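Local coordinates for protein flavodoxin (Fusobacterium nucleatum, PDB 6OHK) that binds flavin mononucleotide and probably serves as a low-potential electron donor to a number of redox enzymes, at residues G16-I21 against V55-Q60; E26-K31 against K156-W161; V61-A64 against W68-N71; L143-E148 against N152-R157. The protein carries 1 engineered substitution. One frame throughout, in Å; residues are numbered along the deposited sequence.

Contact 1: G16-I21 against V55-Q60; sequences GTTVGI and VTPTYQ. Engineered in segment 16-21: Gly-16 (natural residue Lys). With FMN (flavin mononucleotide), chain B.
Thr-18 meets strand 51-59 with both branches of its side chain: methyl CG2 lies 3.5 Å from Val-55 CG1, and OG1 sits 3.4 Å from Pro-57 CD. With CG2 anti to its backbone N and OG1 beside that N (chi1 -62°), the methyl goes to the valine while the hydroxyl and the amide of one residue converge on the same phosphate oxygen. Thr-18 OG1 donates to FMN O1P at 2.7 Å and its backbone N does so with an N-H...O angle of 158°; Thr-17 repeats the arrangement on O3P, with OG1 at 2.8 Å and its N at 157°. These four bonds come from the first turn of helix 17-28, at the end of the flavodoxin phosphate-binding loop, where the helix N-terminus would favour the anion. The third oxygen, O2P, is taken in the plane of the Tyr-59 ring by OH at 2.6 Å. Further along segment 55-60, Thr-58 grips the ribityl O2' twice: its N donates to this hydroxyl, and its O accepts from it at 2.7 Å. Gly-16, an engineered residue at the N-cap position, holds its N on Thr-13 OG1. In the second shell, Thr-58 OG1 bonds to Leu-90 O. Strand 51-59 runs between parallel strands 7-11 and 84-90, and Tyr-11 and Leu-90 from these neighbours also touch Thr-18 beneath the helix.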
# COMPACT_ATOMS: atom_id res chain seq x y z
N GLY A 16 -6.73 6.18 -12.91
CA GLY A 16 -5.72 5.41 -13.59
C GLY A 16 -4.31 5.58 -13.10
O GLY A 16 -3.45 4.78 -13.48
N THR A 17 -4.03 6.55 -12.26
CA THR A 17 -2.64 6.77 -11.85
C THR A 17 -2.11 5.55 -11.13
O THR A 17 -0.96 5.13 -11.35
CB THR A 17 -2.55 7.98 -10.92
OG1 THR A 17 -3.25 9.10 -11.47
CG2 THR A 17 -1.10 8.37 -10.70
N THR A 18 -2.92 4.96 -10.26
CA THR A 18 -2.49 3.82 -9.48
C THR A 18 -2.11 2.64 -10.37
O THR A 18 -1.23 1.85 -9.99
CB THR A 18 -3.59 3.45 -8.47
OG1 THR A 18 -3.81 4.53 -7.58
CG2 THR A 18 -3.17 2.29 -7.63
N VAL A 19 -2.76 2.47 -11.52
CA VAL A 19 -2.42 1.38 -12.43
C VAL A 19 -0.96 1.46 -12.83
O VAL A 19 -0.26 0.44 -12.90
CB VAL A 19 -3.34 1.40 -13.67
CG1 VAL A 19 -2.90 0.38 -14.73
CG2 VAL A 19 -4.78 1.17 -13.27
N GLY A 20 -0.50 2.66 -13.14
CA GLY A 20 0.88 2.83 -13.51
C GLY A 20 1.82 2.46 -12.40
O GLY A 20 2.88 1.88 -12.64
N ILE A 21 1.47 2.82 -11.16
CA ILE A 21 2.28 2.45 -10.01
C ILE A 21 2.33 0.93 -9.87
O ILE A 21 3.39 0.36 -9.61
CB ILE A 21 1.73 3.12 -8.73
CG1 ILE A 21 2.01 4.62 -8.68
CG2 ILE A 21 2.20 2.42 -7.48
CD1 ILE A 21 3.17 5.14 -9.37
N VAL A 55 -2.53 -1.33 -2.25
CA VAL A 55 -2.27 -0.03 -2.88
C VAL A 55 -3.58 0.74 -3.00
O VAL A 55 -4.58 0.22 -3.50
CB VAL A 55 -1.68 -0.22 -4.28
CG1 VAL A 55 -1.28 1.12 -4.87
CG2 VAL A 55 -0.52 -1.22 -4.28
N THR A 56 -3.57 1.99 -2.57
CA THR A 56 -4.75 2.85 -2.76
C THR A 56 -4.36 4.30 -2.98
O THR A 56 -3.50 4.82 -2.28
CB THR A 56 -5.74 2.74 -1.59
OG1 THR A 56 -6.96 3.44 -1.92
CG2 THR A 56 -5.16 3.28 -0.28
N PRO A 57 -5.03 4.99 -3.90
CA PRO A 57 -5.06 6.45 -3.86
C PRO A 57 -5.94 6.93 -2.72
O PRO A 57 -6.66 6.18 -2.09
CB PRO A 57 -5.65 6.81 -5.22
CG PRO A 57 -6.64 5.68 -5.48
CD PRO A 57 -5.95 4.44 -4.92
N THR A 58 -5.89 8.22 -2.46
CA THR A 58 -6.64 8.84 -1.37
C THR A 58 -7.69 9.77 -1.95
O THR A 58 -7.41 10.54 -2.88
CB THR A 58 -5.69 9.67 -0.53
OG1 THR A 58 -4.47 8.95 -0.34
CG2 THR A 58 -6.31 10.14 0.76
N TYR A 59 -8.87 9.72 -1.36
CA TYR A 59 -9.99 10.57 -1.75
C TYR A 59 -10.75 10.94 -0.48
O TYR A 59 -10.51 10.39 0.60
CB TYR A 59 -10.91 9.84 -2.74
CG TYR A 59 -10.30 9.74 -4.12
CD1 TYR A 59 -10.26 10.84 -4.94
CD2 TYR A 59 -9.67 8.57 -4.56
CE1 TYR A 59 -9.67 10.78 -6.17
CE2 TYR A 59 -9.09 8.51 -5.79
CZ TYR A 59 -9.10 9.61 -6.60
OH TYR A 59 -8.52 9.66 -7.84
N GLN A 60 -11.68 11.90 -0.60
CA GLN A 60 -12.64 12.16 0.49
C GLN A 60 -11.95 12.46 1.83
O GLN A 60 -12.30 11.91 2.88
CB GLN A 60 -13.61 10.99 0.66
CG GLN A 60 -14.50 10.74 -0.52
CD GLN A 60 -15.62 11.75 -0.63
OE1 GLN A 60 -16.21 12.16 0.37
NE2 GLN A 60 -15.92 12.17 -1.86
N1 FMN B . -4.66 12.99 -2.16
C2 FMN B . -4.30 12.91 -0.80
O2 FMN B . -3.18 12.71 -0.47
N3 FMN B . -5.33 13.13 0.17
C4 FMN B . -6.64 13.40 -0.11
O4 FMN B . -7.42 13.55 0.81
C4A FMN B . -6.97 13.50 -1.49
N5 FMN B . -8.29 13.79 -1.84
C5A FMN B . -8.54 13.93 -3.23
C6 FMN B . -9.82 14.36 -3.63
C7 FMN B . -10.11 14.49 -4.97
C7M FMN B . -11.57 14.88 -5.27
C8 FMN B . -9.12 14.31 -5.93
C8M FMN B . -9.50 14.44 -7.39
C9 FMN B . -7.85 13.90 -5.53
C9A FMN B . -7.56 13.74 -4.20
N10 FMN B . -6.23 13.31 -3.81
C10 FMN B . -5.97 13.26 -2.45
C1' FMN B . -5.19 13.07 -4.80
C2' FMN B . -5.36 11.67 -5.47
O2' FMN B . -5.30 10.62 -4.53
C3' FMN B . -4.20 11.46 -6.47
O3' FMN B . -4.40 12.37 -7.53
C4' FMN B . -4.02 10.05 -7.01
O4' FMN B . -2.83 10.02 -7.79
C5' FMN B . -5.19 9.58 -7.86
O5' FMN B . -4.99 8.21 -8.15
P FMN B . -5.92 7.46 -9.24
O1P FMN B . -5.36 6.05 -9.25
O2P FMN B . -7.35 7.51 -8.83
O3P FMN B . -5.70 8.18 -10.57

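Contact 2: E26-K31 against K156-W161; sequences EFFLKK and KRIGDW
Phe-28, the last residue of helix 17-28, lays its ring against Gly-159 of helix 154-166, joining two helices of the flavodoxin-like alpha/beta sandwich. The evidence for a CH-pi contact is direct: Gly-159 CA stands 3.7 Å from the ring centroid and only 9° off the ring normal, so the backbone carbon is centred over the face. Because glycine has no side chain, the ring can approach the backbone itself, and the CA atoms of Phe-28 and Gly-159 are 6.4 Å apart. Gly-159 N lies over the same ring, 3.6 Å from Phe-28 CE2.

Ile-158 supplies the second part of the contact, its side chain running at about a right angle to that of Phe-28. Its CG2 branch is anti to the backbone N (chi1 -65°), which directs this methyl to the phenyl ring. Ile-158 is buried and also touches Leu-143 of strand 139-145, while Phe-28 is partly exposed. On the far side of helix 154-166, Lys-156 and Asp-160 form a salt bridge one turn apart. The closest apolar approach between the segments is oblique to the ring: Ile-158 CG2 to Phe-28 CD2, 3.5 Å.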
# COMPACT_ATOMS: atom_id res chain seq x y z
N GLU A 26 5.14 -4.31 -10.35
CA GLU A 26 5.24 -5.59 -11.03
C GLU A 26 6.58 -5.72 -11.74
O GLU A 26 7.19 -6.81 -11.75
CB GLU A 26 4.10 -5.77 -12.03
CG GLU A 26 2.75 -5.96 -11.37
CD GLU A 26 1.65 -6.20 -12.37
OE1 GLU A 26 1.92 -6.13 -13.59
OE2 GLU A 26 0.50 -6.44 -11.96
N PHE A 27 7.05 -4.64 -12.36
CA PHE A 27 8.35 -4.70 -13.03
C PHE A 27 9.46 -4.98 -12.04
O PHE A 27 10.35 -5.80 -12.31
CB PHE A 27 8.60 -3.42 -13.81
CG PHE A 27 9.92 -3.44 -14.51
CD1 PHE A 27 10.05 -4.03 -15.72
CD2 PHE A 27 11.03 -2.95 -13.89
CE1 PHE A 27 11.32 -4.09 -16.35
CE2 PHE A 27 12.28 -3.02 -14.50
CZ PHE A 27 12.40 -3.60 -15.71
N PHE A 28 9.46 -4.33 -10.89
CA PHE A 28 10.49 -4.61 -9.89
C PHE A 28 10.38 -6.02 -9.34
O PHE A 28 11.41 -6.57 -8.89
CB PHE A 28 10.44 -3.60 -8.75
CG PHE A 28 10.95 -2.26 -9.12
CD1 PHE A 28 12.30 -2.08 -9.44
CD2 PHE A 28 10.12 -1.15 -9.13
CE1 PHE A 28 12.78 -0.82 -9.78
CE2 PHE A 28 10.59 0.10 -9.47
CZ PHE A 28 11.92 0.27 -9.79
N LEU A 29 9.21 -6.64 -9.40
CA LEU A 29 9.00 -8.04 -9.03
C LEU A 29 9.03 -8.99 -10.24
O LEU A 29 8.47 -10.10 -10.19
CB LEU A 29 7.65 -8.21 -8.36
CG LEU A 29 7.44 -7.46 -7.09
CD1 LEU A 29 5.99 -7.55 -6.67
CD2 LEU A 29 8.37 -7.98 -5.99
N LYS A 30 9.71 -8.58 -11.32
CA LYS A 30 9.65 -9.33 -12.58
C LYS A 30 9.97 -10.80 -12.38
O LYS A 30 9.36 -11.67 -13.01
CB LYS A 30 10.67 -8.78 -13.59
CG LYS A 30 10.29 -7.53 -14.35
CD LYS A 30 10.48 -7.69 -15.85
CE LYS A 30 9.19 -8.09 -16.54
NZ LYS A 30 8.16 -7.02 -16.41
N LYS A 31 10.99 -11.10 -11.58
CA LYS A 31 11.52 -12.46 -11.40
C LYS A 31 10.91 -13.21 -10.22
O LYS A 31 11.38 -14.30 -9.87
CB LYS A 31 13.04 -12.39 -11.16
CG LYS A 31 13.86 -11.73 -12.26
CD LYS A 31 13.32 -12.03 -13.66
CE LYS A 31 13.32 -13.52 -13.99
NZ LYS A 31 12.52 -13.80 -15.22
N LYS A 156 12.54 5.36 -7.95
CA LYS A 156 13.47 5.01 -6.88
C LYS A 156 12.73 4.72 -5.59
O LYS A 156 13.11 3.81 -4.83
CB LYS A 156 14.50 6.12 -6.67
CG LYS A 156 15.42 5.89 -5.49
CD LYS A 156 16.49 6.97 -5.40
CE LYS A 156 17.82 6.40 -4.95
NZ LYS A 156 17.73 5.73 -3.62
N ARG A 157 11.66 5.47 -5.31
CA ARG A 157 10.90 5.20 -4.10
C ARG A 157 10.36 3.78 -4.11
O ARG A 157 10.49 3.05 -3.12
CB ARG A 157 9.77 6.20 -3.92
CG ARG A 157 10.22 7.55 -3.40
CD ARG A 157 9.11 8.56 -3.37
NE ARG A 157 9.51 9.75 -2.64
CZ ARG A 157 8.82 10.89 -2.62
NH1 ARG A 157 7.75 11.04 -3.36
NH2 ARG A 157 9.23 11.87 -1.84
N ILE A 158 9.78 3.37 -5.23
CA ILE A 158 9.25 2.01 -5.33
C ILE A 158 10.36 0.98 -5.28
O ILE A 158 10.26 -0.01 -4.56
CB ILE A 158 8.39 1.86 -6.60
CG1 ILE A 158 7.15 2.75 -6.53
CG2 ILE A 158 8.01 0.39 -6.80
CD1 ILE A 158 6.34 2.75 -7.80
N GLY A 159 11.41 1.16 -6.09
CA GLY A 159 12.47 0.15 -6.13
C GLY A 159 13.11 -0.07 -4.79
O GLY A 159 13.35 -1.20 -4.37
N ASP A 160 13.41 1.01 -4.08
CA ASP A 160 14.01 0.88 -2.76
C ASP A 160 13.06 0.19 -1.80
O ASP A 160 13.47 -0.62 -0.96
CB ASP A 160 14.33 2.25 -2.19
CG ASP A 160 15.51 2.94 -2.84
OD1 ASP A 160 16.23 2.32 -3.66
OD2 ASP A 160 15.69 4.14 -2.51
N TRP A 161 11.77 0.52 -1.88
CA TRP A 161 10.79 -0.06 -0.96
C TRP A 161 10.59 -1.55 -1.21
O TRP A 161 10.51 -2.34 -0.27
CB TRP A 161 9.49 0.71 -1.13
CG TRP A 161 8.40 0.37 -0.19
CD1 TRP A 161 8.30 0.76 1.11
CD2 TRP A 161 7.22 -0.40 -0.46
NE1 TRP A 161 7.14 0.30 1.67
CE2 TRP A 161 6.47 -0.43 0.73
CE3 TRP A 161 6.75 -1.07 -1.58
CZ2 TRP A 161 5.23 -1.06 0.81
CZ3 TRP A 161 5.52 -1.71 -1.47
CH2 TRP A 161 4.80 -1.69 -0.30

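Contact 3: V61-A64 against W68-N71; sequences VGEA and WMNN. With FMN (flavin mononucleotide), chain B.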
# COMPACT_ATOMS: atom_id res chain seq x y z
N VAL A 61 -10.95 13.32 1.79
CA VAL A 61 -10.28 13.80 3.01
C VAL A 61 -9.67 12.63 3.76
O VAL A 61 -9.96 12.38 4.94
CB VAL A 61 -11.22 14.62 3.92
CG1 VAL A 61 -10.39 15.49 4.84
CG2 VAL A 61 -12.17 15.47 3.10
N GLY A 62 -8.76 11.94 3.09
CA GLY A 62 -7.96 10.94 3.74
C GLY A 62 -8.52 9.53 3.73
O GLY A 62 -7.95 8.65 4.39
N GLU A 63 -9.56 9.27 2.98
CA GLU A 63 -10.06 7.91 2.84
C GLU A 63 -9.32 7.17 1.74
O GLU A 63 -8.68 7.77 0.87
CB GLU A 63 -11.56 7.90 2.50
CG GLU A 63 -12.42 8.43 3.63
CD GLU A 63 -13.91 8.32 3.33
OE1 GLU A 63 -14.30 7.86 2.25
OE2 GLU A 63 -14.71 8.73 4.20
N ALA A 64 -9.42 5.85 1.78
CA ALA A 64 -8.99 5.04 0.64
C ALA A 64 -10.02 5.18 -0.48
O ALA A 64 -11.09 5.76 -0.31
CB ALA A 64 -8.85 3.58 1.08
N TRP A 68 -11.98 0.05 -1.76
CA TRP A 68 -11.44 -0.40 -0.48
C TRP A 68 -12.42 -0.09 0.65
O TRP A 68 -12.71 -0.97 1.48
CB TRP A 68 -10.09 0.27 -0.19
CG TRP A 68 -8.91 -0.30 -0.88
CD1 TRP A 68 -8.16 0.30 -1.85
CD2 TRP A 68 -8.35 -1.58 -0.65
NE1 TRP A 68 -7.13 -0.54 -2.21
CE2 TRP A 68 -7.23 -1.70 -1.49
CE3 TRP A 68 -8.67 -2.63 0.20
CZ2 TRP A 68 -6.42 -2.81 -1.47
CZ3 TRP A 68 -7.87 -3.74 0.22
CH2 TRP A 68 -6.77 -3.83 -0.63
N MET A 69 -12.93 1.14 0.72
CA MET A 69 -13.79 1.52 1.84
C MET A 69 -15.00 0.61 1.93
O MET A 69 -15.41 0.21 3.02
CB MET A 69 -14.21 2.99 1.72
CG MET A 69 -13.06 3.98 1.71
SD MET A 69 -11.99 3.92 3.18
CE MET A 69 -13.09 4.53 4.44
N ASN A 70 -15.57 0.25 0.79
CA ASN A 70 -16.76 -0.59 0.79
C ASN A 70 -16.46 -2.00 1.25
O ASN A 70 -17.39 -2.75 1.61
CB ASN A 70 -17.36 -0.64 -0.61
CG ASN A 70 -18.01 0.65 -1.01
OD1 ASN A 70 -18.33 1.48 -0.18
ND2 ASN A 70 -18.18 0.84 -2.31
N ASN A 71 -15.19 -2.41 1.23
CA ASN A 71 -14.77 -3.76 1.58
C ASN A 71 -14.08 -3.83 2.92
O ASN A 71 -13.51 -4.88 3.24
CB ASN A 71 -13.87 -4.31 0.48
CG ASN A 71 -14.67 -4.83 -0.65
OD1 ASN A 71 -15.40 -5.81 -0.45
ND2 ASN A 71 -14.54 -4.26 -1.83
N1 FMN B . -4.66 12.99 -2.16
C2 FMN B . -4.30 12.91 -0.80
O2 FMN B . -3.18 12.71 -0.47
N3 FMN B . -5.33 13.13 0.17
C4 FMN B . -6.64 13.40 -0.11
O4 FMN B . -7.42 13.55 0.81
C4A FMN B . -6.97 13.50 -1.49
N5 FMN B . -8.29 13.79 -1.84
C5A FMN B . -8.54 13.93 -3.23
C6 FMN B . -9.82 14.36 -3.63
C7 FMN B . -10.11 14.49 -4.97
C7M FMN B . -11.57 14.88 -5.27
C8 FMN B . -9.12 14.31 -5.93
C8M FMN B . -9.50 14.44 -7.39
C9 FMN B . -7.85 13.90 -5.53
C9A FMN B . -7.56 13.74 -4.20
N10 FMN B . -6.23 13.31 -3.81
C10 FMN B . -5.97 13.26 -2.45
C1' FMN B . -5.19 13.07 -4.80
C2' FMN B . -5.36 11.67 -5.47
O2' FMN B . -5.30 10.62 -4.53
C3' FMN B . -4.20 11.46 -6.47
O3' FMN B . -4.40 12.37 -7.53
C4' FMN B . -4.02 10.05 -7.01
O4' FMN B . -2.83 10.02 -7.79
C5' FMN B . -5.19 9.58 -7.86
O5' FMN B . -4.99 8.21 -8.15
P FMN B . -5.92 7.46 -9.24
O1P FMN B . -5.36 6.05 -9.25
O2P FMN B . -7.35 7.51 -8.83
O3P FMN B . -5.70 8.18 -10.57
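Ala-64 packs its methyl against two successive residues of helix 66-69: CB is 3.8 Å from Trp-68 CB and equally 3.8 Å from Met-69 SD. This is the tight part of the contact. Met-69 folds back on itself, chi2 -59° and chi3 -68°, which brings its sulfur alongside the Ala-64 backbone, 3.5 Å from Ala-64 N, while its CG lies 3.3 Å from Ala-64 O. That amide N is buried here without a polar partner in the model. The indole of Trp-68 leads away from the alanine into the core, where its NE1 bonds to Val-55 O of strand 51-59.

In flavodoxins the loop after this strand borders the isoalloxazine; here the chain then returns as a short, weakly bonded strand, Glu-63 and Ala-64, antiparallel to strand 51-59. Gly-62 N donates to FMN O4 at 3.1 Å; its N-H...O angle of 137° is well short of straight. At the backbone angles of Gly-62 a CB would collide with the carbonyl O of Val-61, which calls for glycine.

Toward the partly exposed side the fit is looser. Glu-63 extends its chain across Met-69 at about a right angle, and the methyl CE comes no nearer than 4.0 Å to Glu-63 CD. Tyr-106 of helix 103-113 touches both Glu-63 and Met-69.

Contact 4: L143-E148 against N152-R157; sequences LALDEE and NLTPKR. With FMN (flavin mononucleotide), chain B.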
# COMPACT_ATOMS: atom_id res chain seq x y z
N LEU A 143 4.64 3.15 1.83
CA LEU A 143 5.22 3.94 0.77
C LEU A 143 4.24 5.03 0.35
O LEU A 143 3.08 4.72 0.03
CB LEU A 143 5.51 3.03 -0.41
CG LEU A 143 6.20 3.65 -1.60
CD1 LEU A 143 7.56 4.21 -1.20
CD2 LEU A 143 6.29 2.68 -2.71
N ALA A 144 4.69 6.28 0.36
CA ALA A 144 3.84 7.43 0.06
C ALA A 144 4.28 8.04 -1.26
O ALA A 144 5.40 8.54 -1.38
CB ALA A 144 3.94 8.44 1.21
N LEU A 145 3.43 7.95 -2.26
CA LEU A 145 3.78 8.41 -3.59
C LEU A 145 2.96 9.65 -3.94
O LEU A 145 1.81 9.79 -3.53
CB LEU A 145 3.56 7.33 -4.63
CG LEU A 145 4.37 6.06 -4.37
CD1 LEU A 145 3.99 4.98 -5.35
CD2 LEU A 145 5.86 6.33 -4.43
N ASP A 146 3.58 10.55 -4.71
CA ASP A 146 2.89 11.77 -5.15
C ASP A 146 3.26 11.95 -6.61
O ASP A 146 4.31 12.48 -6.94
CB ASP A 146 3.30 12.97 -4.30
CG ASP A 146 2.56 14.23 -4.66
OD1 ASP A 146 2.03 14.33 -5.79
OD2 ASP A 146 2.52 15.15 -3.79
N GLU A 147 2.40 11.46 -7.49
CA GLU A 147 2.63 11.55 -8.92
C GLU A 147 2.33 12.93 -9.47
O GLU A 147 2.78 13.26 -10.57
CB GLU A 147 1.78 10.49 -9.65
CG GLU A 147 2.36 9.11 -9.58
CD GLU A 147 3.53 9.00 -10.54
OE1 GLU A 147 3.39 9.31 -11.75
OE2 GLU A 147 4.64 8.68 -10.10
N GLU A 148 1.55 13.74 -8.75
CA GLU A 148 1.25 15.08 -9.22
C GLU A 148 2.44 16.00 -9.04
O GLU A 148 2.73 16.84 -9.92
CB GLU A 148 0.02 15.61 -8.49
CG GLU A 148 -1.26 14.79 -8.83
CD GLU A 148 -2.50 15.40 -8.23
OE1 GLU A 148 -2.77 16.58 -8.54
OE2 GLU A 148 -3.19 14.74 -7.43
N ASN A 152 9.02 12.24 -10.52
CA ASN A 152 10.35 11.75 -10.85
C ASN A 152 10.95 10.92 -9.74
O ASN A 152 11.91 10.18 -9.99
CB ASN A 152 11.28 12.90 -11.18
CG ASN A 152 10.90 13.59 -12.47
OD1 ASN A 152 10.34 12.97 -13.38
ND2 ASN A 152 11.19 14.88 -12.55
N LEU A 153 10.44 11.04 -8.53
CA LEU A 153 10.93 10.28 -7.40
C LEU A 153 10.29 8.91 -7.29
O LEU A 153 10.79 8.07 -6.55
CB LEU A 153 10.65 11.06 -6.11
CG LEU A 153 11.30 12.44 -6.02
CD1 LEU A 153 11.10 13.08 -4.66
CD2 LEU A 153 12.79 12.41 -6.37
N THR A 154 9.24 8.65 -8.04
CA THR A 154 8.49 7.42 -7.84
C THR A 154 9.31 6.19 -8.15
O THR A 154 9.27 5.24 -7.34
CB THR A 154 7.20 7.48 -8.65
OG1 THR A 154 6.32 8.42 -8.01
CG2 THR A 154 6.51 6.12 -8.72
N PRO A 155 10.02 6.10 -9.27
CA PRO A 155 10.74 4.84 -9.54
C PRO A 155 11.71 4.44 -8.45
O PRO A 155 11.74 3.26 -8.05
CB PRO A 155 11.43 5.11 -10.88
CG PRO A 155 10.56 6.12 -11.53
CD PRO A 155 10.02 7.00 -10.44
N LYS A 156 12.54 5.36 -7.95
CA LYS A 156 13.47 5.01 -6.88
C LYS A 156 12.73 4.72 -5.59
O LYS A 156 13.11 3.81 -4.83
CB LYS A 156 14.50 6.12 -6.67
CG LYS A 156 15.42 5.89 -5.49
CD LYS A 156 16.49 6.97 -5.40
CE LYS A 156 17.82 6.40 -4.95
NZ LYS A 156 17.73 5.73 -3.62
N ARG A 157 11.66 5.47 -5.31
CA ARG A 157 10.90 5.20 -4.10
C ARG A 157 10.36 3.78 -4.11
O ARG A 157 10.49 3.05 -3.12
CB ARG A 157 9.77 6.20 -3.92
CG ARG A 157 10.22 7.55 -3.40
CD ARG A 157 9.11 8.56 -3.37
NE ARG A 157 9.51 9.75 -2.64
CZ ARG A 157 8.82 10.89 -2.62
NH1 ARG A 157 7.75 11.04 -3.36
NH2 ARG A 157 9.23 11.87 -1.84
N1 FMN B . -4.66 12.99 -2.16
C2 FMN B . -4.30 12.91 -0.80
O2 FMN B . -3.18 12.71 -0.47
N3 FMN B . -5.33 13.13 0.17
C4 FMN B . -6.64 13.40 -0.11
O4 FMN B . -7.42 13.55 0.81
C4A FMN B . -6.97 13.50 -1.49
N5 FMN B . -8.29 13.79 -1.84
C5A FMN B . -8.54 13.93 -3.23
C6 FMN B . -9.82 14.36 -3.63
C7 FMN B . -10.11 14.49 -4.97
C7M FMN B . -11.57 14.88 -5.27
C8 FMN B . -9.12 14.31 -5.93
C8M FMN B . -9.50 14.44 -7.39
C9 FMN B . -7.85 13.90 -5.53
C9A FMN B . -7.56 13.74 -4.20
N10 FMN B . -6.23 13.31 -3.81
C10 FMN B . -5.97 13.26 -2.45
C1' FMN B . -5.19 13.07 -4.80
C2' FMN B . -5.36 11.67 -5.47
O2' FMN B . -5.30 10.62 -4.53
C3' FMN B . -4.20 11.46 -6.47
O3' FMN B . -4.40 12.37 -7.53
C4' FMN B . -4.02 10.05 -7.01
O4' FMN B . -2.83 10.02 -7.79
C5' FMN B . -5.19 9.58 -7.86
O5' FMN B . -4.99 8.21 -8.15
P FMN B . -5.92 7.46 -9.24
O1P FMN B . -5.36 6.05 -9.25
O2P FMN B . -7.35 7.51 -8.83
O3P FMN B . -5.70 8.18 -10.57
O HOH W 1 6.40 10.09 -5.79
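Arg-157 packs the aliphatic part of its side chain against Leu-143 and Leu-145 at the end of strand 139-145. CB rests against both leucines, 3.9 Å from Leu-145 CD2 and 4.0 Å from Leu-143 CD1. CG stands beside the backbone N (chi1 -77°), and from there the chain stays extended to NE, carrying CD past Leu-145 CD2 at 4.1 Å as the two side chains run in opposite directions. At the tip, NH1 donates to a water at 2.9 Å and also to Gln-150 OE1 from the intervening loop; Ala-144 O lies over one face of the guanidinium. Leu-153 CD1, from the arginine's own segment, is 3.6 Å above the guanidinium plane and offset toward its rim.

The water links both segments: it accepts from Asp-146 N and donates to Thr-154 OG1. Thr-154 OG1 in turn donates to Glu-147 OE2 at 2.7 Å, on the lone pair anti to the other carboxylate oxygen, so this hydroxyl is held by two bonds. The Glu-147 chain bends at chi2 (-76°), which turns its carboxylate back to Thr-154. Its neighbour Glu-148 instead accepts from FMN O3' at OE2, 2.7 Å away. The arrangement is the strand-loop-helix step of the flavodoxin-like fold, in which the loop beyond a strand's C-terminal end reaches the cofactor.

How the contacts relate
Contacts 1, 3 and 4 all touch FMN and reach the same sheet, whereas contact 2 joins two helices farther from the cofactor. Contacts 1, 3 and 4 follow one another along the chain; the segments of contact 2 interleave with those of contact 1, and its second segment shares Lys-156 and Arg-157 with contact 4. Contacts 1 and 2 share helix 17-28, their centres about 17 Å apart, and contacts 2 and 4 share helix 154-166 at about 12 Å. Between contacts 1 and 4, Ile-21 CD1 packs 3.5 Å from Thr-154 CG2. Contacts 2 and 3 are about 25 Å apart between centres. Contacts 1, 3 and 4 thus bring segments far apart in sequence to one flavin, while contact 2 ties together the two helices that contacts 1 and 4 use.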